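Local coordinates for protein aminotransferase class-III (Sphaerobacter thermophilus DSM 20745, PDB 6K8H) that belongs to the class-III aminotransferases, a family of the PLP-dependent aminotransferase clan, and holds (5-hydroxy-4,6-dimethylpyridin-3-yl)methyl dihydrogen phosphate in its pocket, at residues G8-R13 with E404-G408; S17-L22 with D58-E62; V399-H403 with T414-F418. All coordinates share one frame; numbering follows the deposited sequence.

Contact 1 of 3, residues G8-R13 with E404-G408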
ATOM      1  N   GLY B   8     -28.904  11.628 -17.654  1.00 32.79           N
ATOM      2  CA  GLY B   8     -30.314  11.826 -17.372  1.00 35.63           C
ATOM      3  C   GLY B   8     -30.567  12.671 -16.134  1.00 31.42           C
ATOM      4  O   GLY B   8     -31.601  12.536 -15.480  1.00 34.54           O
ATOM      5  N   GLY B   9     -29.618  13.545 -15.812  1.00 26.09           N
ATOM      6  CA  GLY B   9     -29.768  14.468 -14.706  1.00 19.67           C
ATOM      7  C   GLY B   9     -29.616  13.869 -13.318  1.00 21.07           C
ATOM      8  O   GLY B   9     -30.468  14.099 -12.459  1.00 19.65           O
ATOM      9  N   ASN B  10     -28.528  13.129 -13.070  1.00 17.55           N
ATOM     10  CA  ASN B  10     -28.175  12.652 -11.728  1.00 16.66           C
ATOM     11  C   ASN B  10     -29.296  11.846 -11.064  1.00 14.93           C
ATOM     12  O   ASN B  10     -29.719  12.135  -9.946  1.00 14.55           O
ATOM     13  CB  ASN B  10     -27.765  13.832 -10.842  1.00 12.89           C
ATOM     14  CG  ASN B  10     -26.475  14.466 -11.300  1.00 17.28           C
ATOM     15  OD1 ASN B  10     -25.586  13.777 -11.799  1.00 16.09           O
ATOM     16  ND2 ASN B  10     -26.365  15.780 -11.153  1.00 15.98           N
ATOM     17  N   VAL B  11     -29.790  10.819 -11.756  1.00 17.18           N
ATOM     18  CA  VAL B  11     -30.925  10.096 -11.190  1.00 18.28           C
ATOM     19  C   VAL B  11     -30.547   9.337  -9.918  1.00 17.10           C
ATOM     20  O   VAL B  11     -31.430   9.023  -9.109  1.00 13.75           O
ATOM     21  CB  VAL B  11     -31.550   9.146 -12.234  1.00 18.55           C
ATOM     22  CG1 VAL B  11     -31.899   9.915 -13.493  1.00 21.58           C
ATOM     23  CG2 VAL B  11     -30.616   8.005 -12.565  1.00 20.69           C
ATOM     24  N   TYR B  12     -29.253   9.089  -9.683  1.00 12.00           N
ATOM     25  CA  TYR B  12     -28.841   8.345  -8.493  1.00 10.75           C
ATOM     26  C   TYR B  12     -29.233   9.052  -7.208  1.00 10.84           C
ATOM     27  O   TYR B  12     -29.320   8.398  -6.164  1.00 11.44           O
ATOM     28  CB  TYR B  12     -27.323   8.101  -8.500  1.00 11.38           C
ATOM     29  CG  TYR B  12     -26.485   9.299  -8.080  1.00  9.86           C
ATOM     30  CD1 TYR B  12     -26.155  10.306  -8.986  1.00  8.07           C
ATOM     31  CD2 TYR B  12     -26.010   9.413  -6.785  1.00  9.61           C
ATOM     32  CE1 TYR B  12     -25.385  11.399  -8.596  1.00  9.33           C
ATOM     33  CE2 TYR B  12     -25.248  10.495  -6.389  1.00  9.29           C
ATOM     34  CZ  TYR B  12     -24.948  11.493  -7.291  1.00 10.44           C
ATOM     35  OH  TYR B  12     -24.173  12.568  -6.884  1.00 11.68           O
ATOM     36  N   ARG B  13     -29.458  10.368  -7.256  1.00 11.06           N
ATOM     37  CA  ARG B  13     -29.864  11.126  -6.077  1.00 11.19           C
ATOM     38  C   ARG B  13     -31.323  10.900  -5.685  1.00 14.77           C
ATOM     39  O   ARG B  13     -31.722  11.320  -4.593  1.00 16.78           O
ATOM     40  CB  ARG B  13     -29.640  12.620  -6.313  1.00 13.80           C
ATOM     41  CG  ARG B  13     -28.205  13.033  -6.619  1.00 12.92           C
ATOM     42  CD  ARG B  13     -27.986  14.429  -6.106  1.00 17.45           C
ATOM     43  NE  ARG B  13     -26.630  14.959  -6.258  1.00 12.81           N
ATOM     44  CZ  ARG B  13     -25.714  14.977  -5.293  1.00 16.53           C
ATOM     45  NH1 ARG B  13     -25.977  14.460  -4.098  1.00 15.25           N
ATOM     46  NH2 ARG B  13     -24.527  15.522  -5.518  1.00 16.12           N
ATOM     47  N   GLU B 404     -22.066  19.825 -10.191  1.00  7.89           N
ATOM     48  CA  GLU B 404     -23.320  19.075 -10.178  1.00  9.52           C
ATOM     49  C   GLU B 404     -24.006  19.104 -11.544  1.00  8.53           C
ATOM     50  O   GLU B 404     -24.509  18.074 -12.024  1.00  7.59           O
ATOM     51  CB  GLU B 404     -24.238  19.635  -9.084  1.00  9.51           C
ATOM     52  CG  GLU B 404     -25.604  18.965  -8.977  1.00 12.24           C
ATOM     53  CD  GLU B 404     -25.558  17.580  -8.340  1.00 17.18           C
ATOM     54  OE1 GLU B 404     -24.477  17.140  -7.879  1.00 12.48           O
ATOM     55  OE2 GLU B 404     -26.621  16.919  -8.294  1.00 14.75           O
ATOM     56  N   ALA B 405     -24.015  20.270 -12.204  1.00  7.17           N
ATOM     57  CA  ALA B 405     -24.613  20.343 -13.538  1.00  8.48           C
ATOM     58  C   ALA B 405     -23.849  19.484 -14.538  1.00  8.23           C
ATOM     59  O   ALA B 405     -24.459  18.775 -15.353  1.00  9.40           O
ATOM     60  CB  ALA B 405     -24.678  21.794 -14.018  1.00  7.52           C
ATOM     61  N   LEU B 406     -22.510  19.531 -14.492  1.00  8.02           N
ATOM     62  CA  LEU B 406     -21.722  18.675 -15.374  1.00  8.23           C
ATOM     63  C   LEU B 406     -22.068  17.207 -15.145  1.00 11.64           C
ATOM     64  O   LEU B 406     -22.277  16.455 -16.103  1.00  8.20           O
ATOM     65  CB  LEU B 406     -20.219  18.919 -15.168  1.00  7.99           C
ATOM     66  CG  LEU B 406     -19.639  20.198 -15.790  1.00  6.94           C
ATOM     67  CD1 LEU B 406     -18.199  20.455 -15.319  1.00  9.22           C
ATOM     68  CD2 LEU B 406     -19.714  20.131 -17.319  1.00  8.69           C
ATOM     69  N   MET B 407     -22.134  16.789 -13.874  1.00  8.76           N
ATOM     70  CA  MET B 407     -22.514  15.417 -13.547  1.00 10.55           C
ATOM     71  C   MET B 407     -23.848  15.048 -14.171  1.00 12.23           C
ATOM     72  O   MET B 407     -24.029  13.922 -14.649  1.00 13.89           O
ATOM     73  CB  MET B 407     -22.584  15.222 -12.030  1.00  9.09           C
ATOM     74  CG  MET B 407     -21.225  15.072 -11.352  1.00 12.38           C
ATOM     75  SD  MET B 407     -20.455  13.481 -11.726  1.00 15.40           S
ATOM     76  CE  MET B 407     -21.502  12.329 -10.824  1.00 13.17           C
ATOM     77  N   GLY B 408     -24.808  15.971 -14.140  1.00 11.22           N
ATOM     78  CA  GLY B 408     -26.092  15.681 -14.750  1.00 11.49           C
ATOM     79  C   GLY B 408     -26.125  15.785 -16.258  1.00 13.88           C
ATOM     80  O   GLY B 408     -27.144  15.447 -16.866  1.00 12.73           O
TER
HETATM   81  O   HOH W   1     -28.615  17.216  -9.885  1.00 19.79           O
HETATM   82  O   HOH W   2     -23.850  14.587  -8.540  1.00 17.73           O
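The N-terminal arm is fastened to helix 393-408 by a side-on salt bridge between Arg13 and Glu404 and by the amide of Asn10. Arg13 grips the carboxylate with two nitrogens, one to each oxygen. Arg13 NE lies 2.8 Å from Glu404 OE2, and Arg13 NH2 lies 2.9 Å from Glu404 OE1. Both oxygens are met on the syn side, but the two flat groups are twisted 45° apart. Glu404 bends at chi2 (74°), which turns its carboxylate back toward the arm. Tyr12 OH sits over the centre of one guanidinium face.

Asn10 works on the backbone of the helix. Its ND2 donates to Glu404 O at 3.1 Å, close to the amide plane. The helical bond from Gly408 N reaches the same oxygen from the opposite face. Water 1 links Asn10 ND2 to Glu404 OE2, and water 2 links Tyr12 OH to Glu404 OE1. At the other end of the amide, Asn10 OD1 lies 3.3 Å from Met407 CB. Gly9 N adds a weak bond to Gly408 O at 3.3 Å.

Arg64, next to the hairpin turn 58-62, bonds both Asn10 OD1 and Met407 O. On the far side of the helix, Ala405 and Leu406 pack on helix 427-445. Met407, on the side facing the arm, also touches Phe412 of strand 411-412.

Contact 2 of 3, residues S17-L22 with D58-E62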
ATOM      1  N   SER B  17     -33.103   4.931  -5.559  1.00 18.42           N
ATOM      2  CA  SER B  17     -32.133   4.647  -6.606  1.00 20.61           C
ATOM      3  C   SER B  17     -31.284   3.427  -6.218  1.00 16.35           C
ATOM      4  O   SER B  17     -31.284   2.961  -5.070  1.00 12.94           O
ATOM      5  CB  SER B  17     -31.234   5.854  -6.850  1.00 16.16           C
ATOM      6  OG  SER B  17     -30.335   5.997  -5.767  1.00 16.87           O
ATOM      7  N   ALA B  18     -30.571   2.882  -7.206  1.00 15.03           N
ATOM      8  CA  ALA B  18     -29.609   1.825  -6.906  1.00 16.73           C
ATOM      9  C   ALA B  18     -28.540   2.310  -5.931  1.00 14.44           C
ATOM     10  O   ALA B  18     -28.177   1.596  -4.984  1.00 11.66           O
ATOM     11  CB  ALA B  18     -28.973   1.314  -8.194  1.00 15.34           C
ATOM     12  N   ALA B  19     -28.028   3.528  -6.149  1.00 11.43           N
ATOM     13  CA  ALA B  19     -27.016   4.083  -5.254  1.00 11.69           C
ATOM     14  C   ALA B  19     -27.544   4.241  -3.834  1.00 13.87           C
ATOM     15  O   ALA B  19     -26.802   4.046  -2.872  1.00 13.87           O
ATOM     16  CB  ALA B  19     -26.512   5.426  -5.786  1.00 10.56           C
ATOM     17  N   ALA B  20     -28.810   4.636  -3.674  1.00 14.80           N
ATOM     18  CA  ALA B  20     -29.347   4.788  -2.322  1.00 17.44           C
ATOM     19  C   ALA B  20     -29.417   3.441  -1.598  1.00 13.48           C
ATOM     20  O   ALA B  20     -29.068   3.346  -0.415  1.00 17.88           O
ATOM     21  CB  ALA B  20     -30.727   5.454  -2.374  1.00 18.05           C
ATOM     22  N   ASP B  21     -29.866   2.388  -2.294  1.00 15.67           N
ATOM     23  CA  ASP B  21     -29.924   1.053  -1.697  1.00 15.87           C
ATOM     24  C   ASP B  21     -28.531   0.561  -1.335  1.00 16.04           C
ATOM     25  O   ASP B  21     -28.309  -0.008  -0.253  1.00 14.14           O
ATOM     26  CB  ASP B  21     -30.567   0.065  -2.671  1.00 16.42           C
ATOM     27  CG  ASP B  21     -32.064   0.294  -2.871  1.00 25.22           C
ATOM     28  OD1 ASP B  21     -32.677   1.103  -2.142  1.00 23.00           O
ATOM     29  OD2 ASP B  21     -32.624  -0.360  -3.779  1.00 27.52           O
ATOM     30  N   LEU B  22     -27.584   0.746  -2.255  1.00 13.63           N
ATOM     31  CA  LEU B  22     -26.209   0.353  -1.995  1.00 12.73           C
ATOM     32  C   LEU B  22     -25.650   1.098  -0.798  1.00 12.49           C
ATOM     33  O   LEU B  22     -24.970   0.503   0.033  1.00 13.39           O
ATOM     34  CB  LEU B  22     -25.344   0.592  -3.234  1.00 10.66           C
ATOM     35  CG  LEU B  22     -25.602  -0.386  -4.378  1.00 11.08           C
ATOM     36  CD1 LEU B  22     -25.010   0.141  -5.676  1.00 13.23           C
ATOM     37  CD2 LEU B  22     -25.043  -1.743  -4.023  1.00 16.70           C
ATOM     38  N   ASP B  58     -22.890   4.160 -14.119  1.00 10.03           N
ATOM     39  CA  ASP B  58     -23.171   3.998 -12.705  1.00 10.89           C
ATOM     40  C   ASP B  58     -24.277   2.962 -12.495  1.00 14.04           C
ATOM     41  O   ASP B  58     -24.875   2.442 -13.445  1.00 12.69           O
ATOM     42  CB  ASP B  58     -23.453   5.368 -12.031  1.00  8.66           C
ATOM     43  CG  ASP B  58     -24.859   5.948 -12.271  1.00 15.35           C
ATOM     44  OD1 ASP B  58     -25.779   5.286 -12.809  1.00 12.74           O
ATOM     45  OD2 ASP B  58     -25.028   7.141 -11.891  1.00  9.96           O
ATOM     46  N   ALA B  59     -24.495   2.619 -11.221  1.00 11.22           N
ATOM     47  CA  ALA B  59     -25.383   1.520 -10.859  1.00 12.08           C
ATOM     48  C   ALA B  59     -26.828   1.810 -11.241  1.00 17.02           C
ATOM     49  O   ALA B  59     -27.652   0.889 -11.262  1.00 16.51           O
ATOM     50  CB  ALA B  59     -25.264   1.222  -9.356  1.00 11.41           C
ATOM     51  N   ASP B  60     -27.145   3.071 -11.534  1.00 12.84           N
ATOM     52  CA  ASP B  60     -28.456   3.473 -12.016  1.00 16.51           C
ATOM     53  C   ASP B  60     -28.515   3.608 -13.534  1.00 15.14           C
ATOM     54  O   ASP B  60     -29.501   4.134 -14.059  1.00 16.20           O
ATOM     55  CB  ASP B  60     -28.860   4.791 -11.359  1.00 14.73           C
ATOM     56  CG  ASP B  60     -29.087   4.642  -9.873  1.00 15.68           C
ATOM     57  OD1 ASP B  60     -30.177   4.175  -9.503  1.00 17.20           O
ATOM     58  OD2 ASP B  60     -28.169   4.960  -9.081  1.00 16.19           O
ATOM     59  N   GLY B  61     -27.491   3.143 -14.249  1.00 14.68           N
ATOM     60  CA  GLY B  61     -27.504   3.157 -15.699  1.00 14.46           C
ATOM     61  C   GLY B  61     -27.117   4.472 -16.351  1.00 14.56           C
ATOM     62  O   GLY B  61     -27.133   4.555 -17.585  1.00 14.89           O
ATOM     63  N   GLU B  62     -26.789   5.503 -15.574  1.00 10.57           N
ATOM     64  CA  GLU B  62     -26.443   6.803 -16.141  1.00 11.81           C
ATOM     65  C   GLU B  62     -24.994   6.776 -16.623  1.00 12.02           C
ATOM     66  O   GLU B  62     -24.093   6.393 -15.875  1.00 14.20           O
ATOM     67  CB  GLU B  62     -26.661   7.901 -15.098  1.00  9.81           C
ATOM     68  CG  GLU B  62     -26.441   9.348 -15.590  1.00 14.53           C
ATOM     69  CD  GLU B  62     -27.293  10.353 -14.812  1.00 17.35           C
ATOM     70  OE1 GLU B  62     -28.203   9.902 -14.084  1.00 15.85           O
ATOM     71  OE2 GLU B  62     -27.060  11.581 -14.923  1.00 18.18           O
TER
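Ala18 and Asp60 approach to 5.5 Å between their CA atoms, where the type I turn from Asp58 to Gly61 meets the first turn of helix 18-29. The carboxylate of Asp60 carries the contact. It reaches two successive backbone N-H groups at the start of the helix, one with each oxygen. Ala18 N donates to Asp60 OD1 at 2.7 Å, and Ala19 N donates to Asp60 OD2 at a longer 3.3 Å. Each oxygen is met on its syn side, about 20° out of the carboxylate plane. Asp60 CG is anti to its own carbonyl carbon (chi1 -67°), and this torsion directs the carboxylate at the helix. A negative group here would suit the positive end of the helix dipole.

Ser17, the N-cap residue, accepts from Ala20 N through OG at 2.9 Å. The same hydroxyl is bonded to Tyr12 O. The turn itself closes a beta hairpin between the antiparallel strands 55-58 and 63-66. Asp58 OD1 steadies it from inside, accepting from Glu62 N at 3.0 Å and weakly from Asp60 N. Asp58 OD2 pairs with Arg64.

Beside the two Asp60 bonds lies a small apolar patch. Ala59 CB touches Ala18 CB at 3.9 Å and Leu22 CD1 at 3.8 Å. The edge of the patch runs against the backbone oxygen of Ala59, with Ala18 CB 3.4 Å from Ala59 O. Leu22 also packs on Tyr47 and on Glu102 of the second subunit. At the end of the turn, the Glu62 carboxylate accepts from the backbone N-H groups of Asn10 and Val11.

Contact 3 of 3, residues V399-H403 with T414-F418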
ATOM      1  N   VAL B 399     -18.559  26.678  -7.849  1.00  8.89           N
ATOM      2  CA  VAL B 399     -17.894  25.510  -8.420  1.00  7.81           C
ATOM      3  C   VAL B 399     -18.734  24.258  -8.191  1.00  7.75           C
ATOM      4  O   VAL B 399     -18.832  23.394  -9.070  1.00  7.10           O
ATOM      5  CB  VAL B 399     -16.478  25.364  -7.826  1.00 12.49           C
ATOM      6  CG1 VAL B 399     -15.872  24.007  -8.183  1.00 13.27           C
ATOM      7  CG2 VAL B 399     -15.573  26.491  -8.323  1.00  8.23           C
ATOM      8  N   GLY B 400     -19.356  24.141  -7.010  1.00  9.18           N
ATOM      9  CA  GLY B 400     -20.221  23.001  -6.743  1.00  8.15           C
ATOM     10  C   GLY B 400     -21.419  22.954  -7.669  1.00  7.73           C
ATOM     11  O   GLY B 400     -21.827  21.879  -8.114  1.00 11.23           O
ATOM     12  N   ARG B 401     -22.011  24.115  -7.959  1.00  8.71           N
ATOM     13  CA  ARG B 401     -23.100  24.141  -8.939  1.00  7.02           C
ATOM     14  C   ARG B 401     -22.615  23.675 -10.314  1.00  7.80           C
ATOM     15  O   ARG B 401     -23.280  22.868 -10.979  1.00  6.20           O
ATOM     16  CB  ARG B 401     -23.701  25.548  -9.035  1.00  8.09           C
ATOM     17  CG  ARG B 401     -24.663  25.915  -7.909  1.00 11.83           C
ATOM     18  CD  ARG B 401     -25.391  27.261  -8.164  1.00 14.21           C
ATOM     19  NE  ARG B 401     -26.433  27.495  -7.160  1.00 11.07           N
ATOM     20  CZ  ARG B 401     -27.627  26.908  -7.178  1.00 13.90           C
ATOM     21  NH1 ARG B 401     -27.939  26.061  -8.153  1.00  9.48           N
ATOM     22  NH2 ARG B 401     -28.514  27.160  -6.225  1.00 14.35           N
ATOM     23  N   VAL B 402     -21.444  24.159 -10.748  1.00  6.37           N
ATOM     24  CA  VAL B 402     -20.933  23.754 -12.058  1.00  8.30           C
ATOM     25  C   VAL B 402     -20.674  22.251 -12.082  1.00  9.15           C
ATOM     26  O   VAL B 402     -21.015  21.558 -13.050  1.00  8.73           O
ATOM     27  CB  VAL B 402     -19.663  24.559 -12.412  1.00  8.31           C
ATOM     28  CG1 VAL B 402     -19.002  24.016 -13.684  1.00  9.21           C
ATOM     29  CG2 VAL B 402     -20.001  26.031 -12.578  1.00  7.61           C
ATOM     30  N   HIS B 403     -20.090  21.717 -11.005  1.00  7.26           N
ATOM     31  CA  HIS B 403     -19.787  20.290 -10.956  1.00  8.58           C
ATOM     32  C   HIS B 403     -21.060  19.448 -10.990  1.00  8.31           C
ATOM     33  O   HIS B 403     -21.146  18.466 -11.738  1.00  8.87           O
ATOM     34  CB  HIS B 403     -18.959  19.975  -9.709  1.00  8.36           C
ATOM     35  CG  HIS B 403     -18.752  18.513  -9.475  1.00  9.21           C
ATOM     36  ND1 HIS B 403     -19.541  17.776  -8.619  1.00 12.08           N
ATOM     37  CD2 HIS B 403     -17.851  17.648  -9.995  1.00  9.63           C
ATOM     38  CE1 HIS B 403     -19.133  16.519  -8.617  1.00 11.12           C
ATOM     39  NE2 HIS B 403     -18.105  16.414  -9.440  1.00 13.75           N
ATOM     40  N   THR B 414     -13.708  15.826 -11.203  1.00  7.09           N
ATOM     41  CA  THR B 414     -13.563  15.990  -9.763  1.00 10.79           C
ATOM     42  C   THR B 414     -14.320  17.225  -9.279  1.00  9.53           C
ATOM     43  O   THR B 414     -14.558  18.167 -10.044  1.00 10.23           O
ATOM     44  CB  THR B 414     -12.097  16.111  -9.347  1.00 10.49           C
ATOM     45  OG1 THR B 414     -11.536  17.326  -9.864  1.00  7.74           O
ATOM     46  CG2 THR B 414     -11.291  14.904  -9.818  1.00 12.20           C
ATOM     47  N   PRO B 415     -14.683  17.257  -7.997  1.00 10.88           N
ATOM     48  CA  PRO B 415     -15.347  18.456  -7.459  1.00 11.62           C
ATOM     49  C   PRO B 415     -14.549  19.736  -7.645  1.00 10.80           C
ATOM     50  O   PRO B 415     -15.151  20.809  -7.752  1.00 12.81           O
ATOM     51  CB  PRO B 415     -15.523  18.117  -5.977  1.00 13.39           C
ATOM     52  CG  PRO B 415     -15.612  16.616  -5.954  1.00 19.22           C
ATOM     53  CD  PRO B 415     -14.683  16.134  -7.035  1.00 13.19           C
ATOM     54  N   ALA B 416     -13.216  19.669  -7.709  1.00 10.15           N
ATOM     55  CA  ALA B 416     -12.441  20.886  -7.899  1.00 10.39           C
ATOM     56  C   ALA B 416     -12.422  21.346  -9.351  1.00 10.20           C
ATOM     57  O   ALA B 416     -11.938  22.448  -9.625  1.00  5.57           O
ATOM     58  CB  ALA B 416     -10.997  20.682  -7.401  1.00 11.07           C
ATOM     59  N   LEU B 417     -12.993  20.554 -10.269  1.00 10.45           N
ATOM     60  CA  LEU B 417     -12.866  20.748 -11.714  1.00  9.47           C
ATOM     61  C   LEU B 417     -11.423  20.521 -12.167  1.00  7.78           C
ATOM     62  O   LEU B 417     -10.954  21.120 -13.140  1.00  8.57           O
ATOM     63  CB  LEU B 417     -13.399  22.118 -12.176  1.00  6.55           C
ATOM     64  CG  LEU B 417     -14.799  22.488 -11.672  1.00  7.70           C
ATOM     65  CD1 LEU B 417     -15.279  23.799 -12.266  1.00  9.32           C
ATOM     66  CD2 LEU B 417     -15.829  21.381 -11.929  1.00  7.81           C
ATOM     67  N   PHE B 418     -10.793  19.562 -11.494  1.00  9.10           N
ATOM     68  CA  PHE B 418      -9.482  19.026 -11.915  1.00  7.38           C
ATOM     69  C   PHE B 418      -9.837  17.799 -12.759  1.00  9.28           C
ATOM     70  O   PHE B 418     -10.650  16.994 -12.316  1.00  8.62           O
ATOM     71  CB  PHE B 418      -8.640  18.593 -10.718  1.00  7.93           C
ATOM     72  CG  PHE B 418      -7.488  17.701 -11.100  1.00 11.34           C
ATOM     73  CD1 PHE B 418      -6.424  18.200 -11.828  1.00  7.95           C
ATOM     74  CD2 PHE B 418      -7.479  16.360 -10.751  1.00 10.20           C
ATOM     75  CE1 PHE B 418      -5.362  17.383 -12.177  1.00 11.19           C
ATOM     76  CE2 PHE B 418      -6.419  15.545 -11.108  1.00  9.04           C
ATOM     77  CZ  PHE B 418      -5.364  16.057 -11.822  1.00 11.50           C
TER
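His403, Leu417 and Val399 bury most of the surface here, with the helix side chains laid over the turn that follows strand 411-412. The imidazole of His403 covers Pro415. Pro415 CA stands over one ring face, 3.9 Å from the centroid of the His403 ring and 22° off its normal, a CH-pi contact offset toward the rim. His403 CG is anti to its backbone N (chi1 172°), which sends the ring out from the helix to the turn. His403 CD2 lies 3.3 Å from Thr414 O, and His403 NE2 makes a weak bond to Ile413 O.

The turn is a type I beta turn from Thr414 to Leu417. It leads from strand 411-412 into strand 418-420, so helix, strand and turn fold back on one another within a short piece of chain. The end of the Leu417 side chain comes nearer the helix. Its CG meets Val399 CG1 at 4.0 Å, and the two side chains run past each other, pointing opposite ways. Leu417 CD1 meets Val402 CG1 at 4.0 Å, nearly at a right angle. Val399 CG1 also comes within 3.3 Å of Pro415 O. Beyond, Val402 packs on Phe437 of helix 427-445, and Leu417 on Ile376 of strand 373-377.

How the contacts relate
From the N terminus, the arm 8-13 comes first, and contact 1 closes a very long loop from it to helix 393-408. Contact 2 falls wholly within that span and closes a much shorter loop, from the start of helix 18-29 to the hairpin turn 58-62. The two touch: Tyr12 and Asn10 of the arm reach Ser17 and Glu62. Contact 3 closes a short loop from helix 393-408 through strand 411-412 to the turn 414-418. It crosses contact 1, because 399-403 precedes 404-408 while 414-418 follows it. Leu406 meets Leu417 between them. Contacts 2 and 3 lie in series, without touching. Together they join the N-terminal segment, the hairpin and the C-terminal helices and strands.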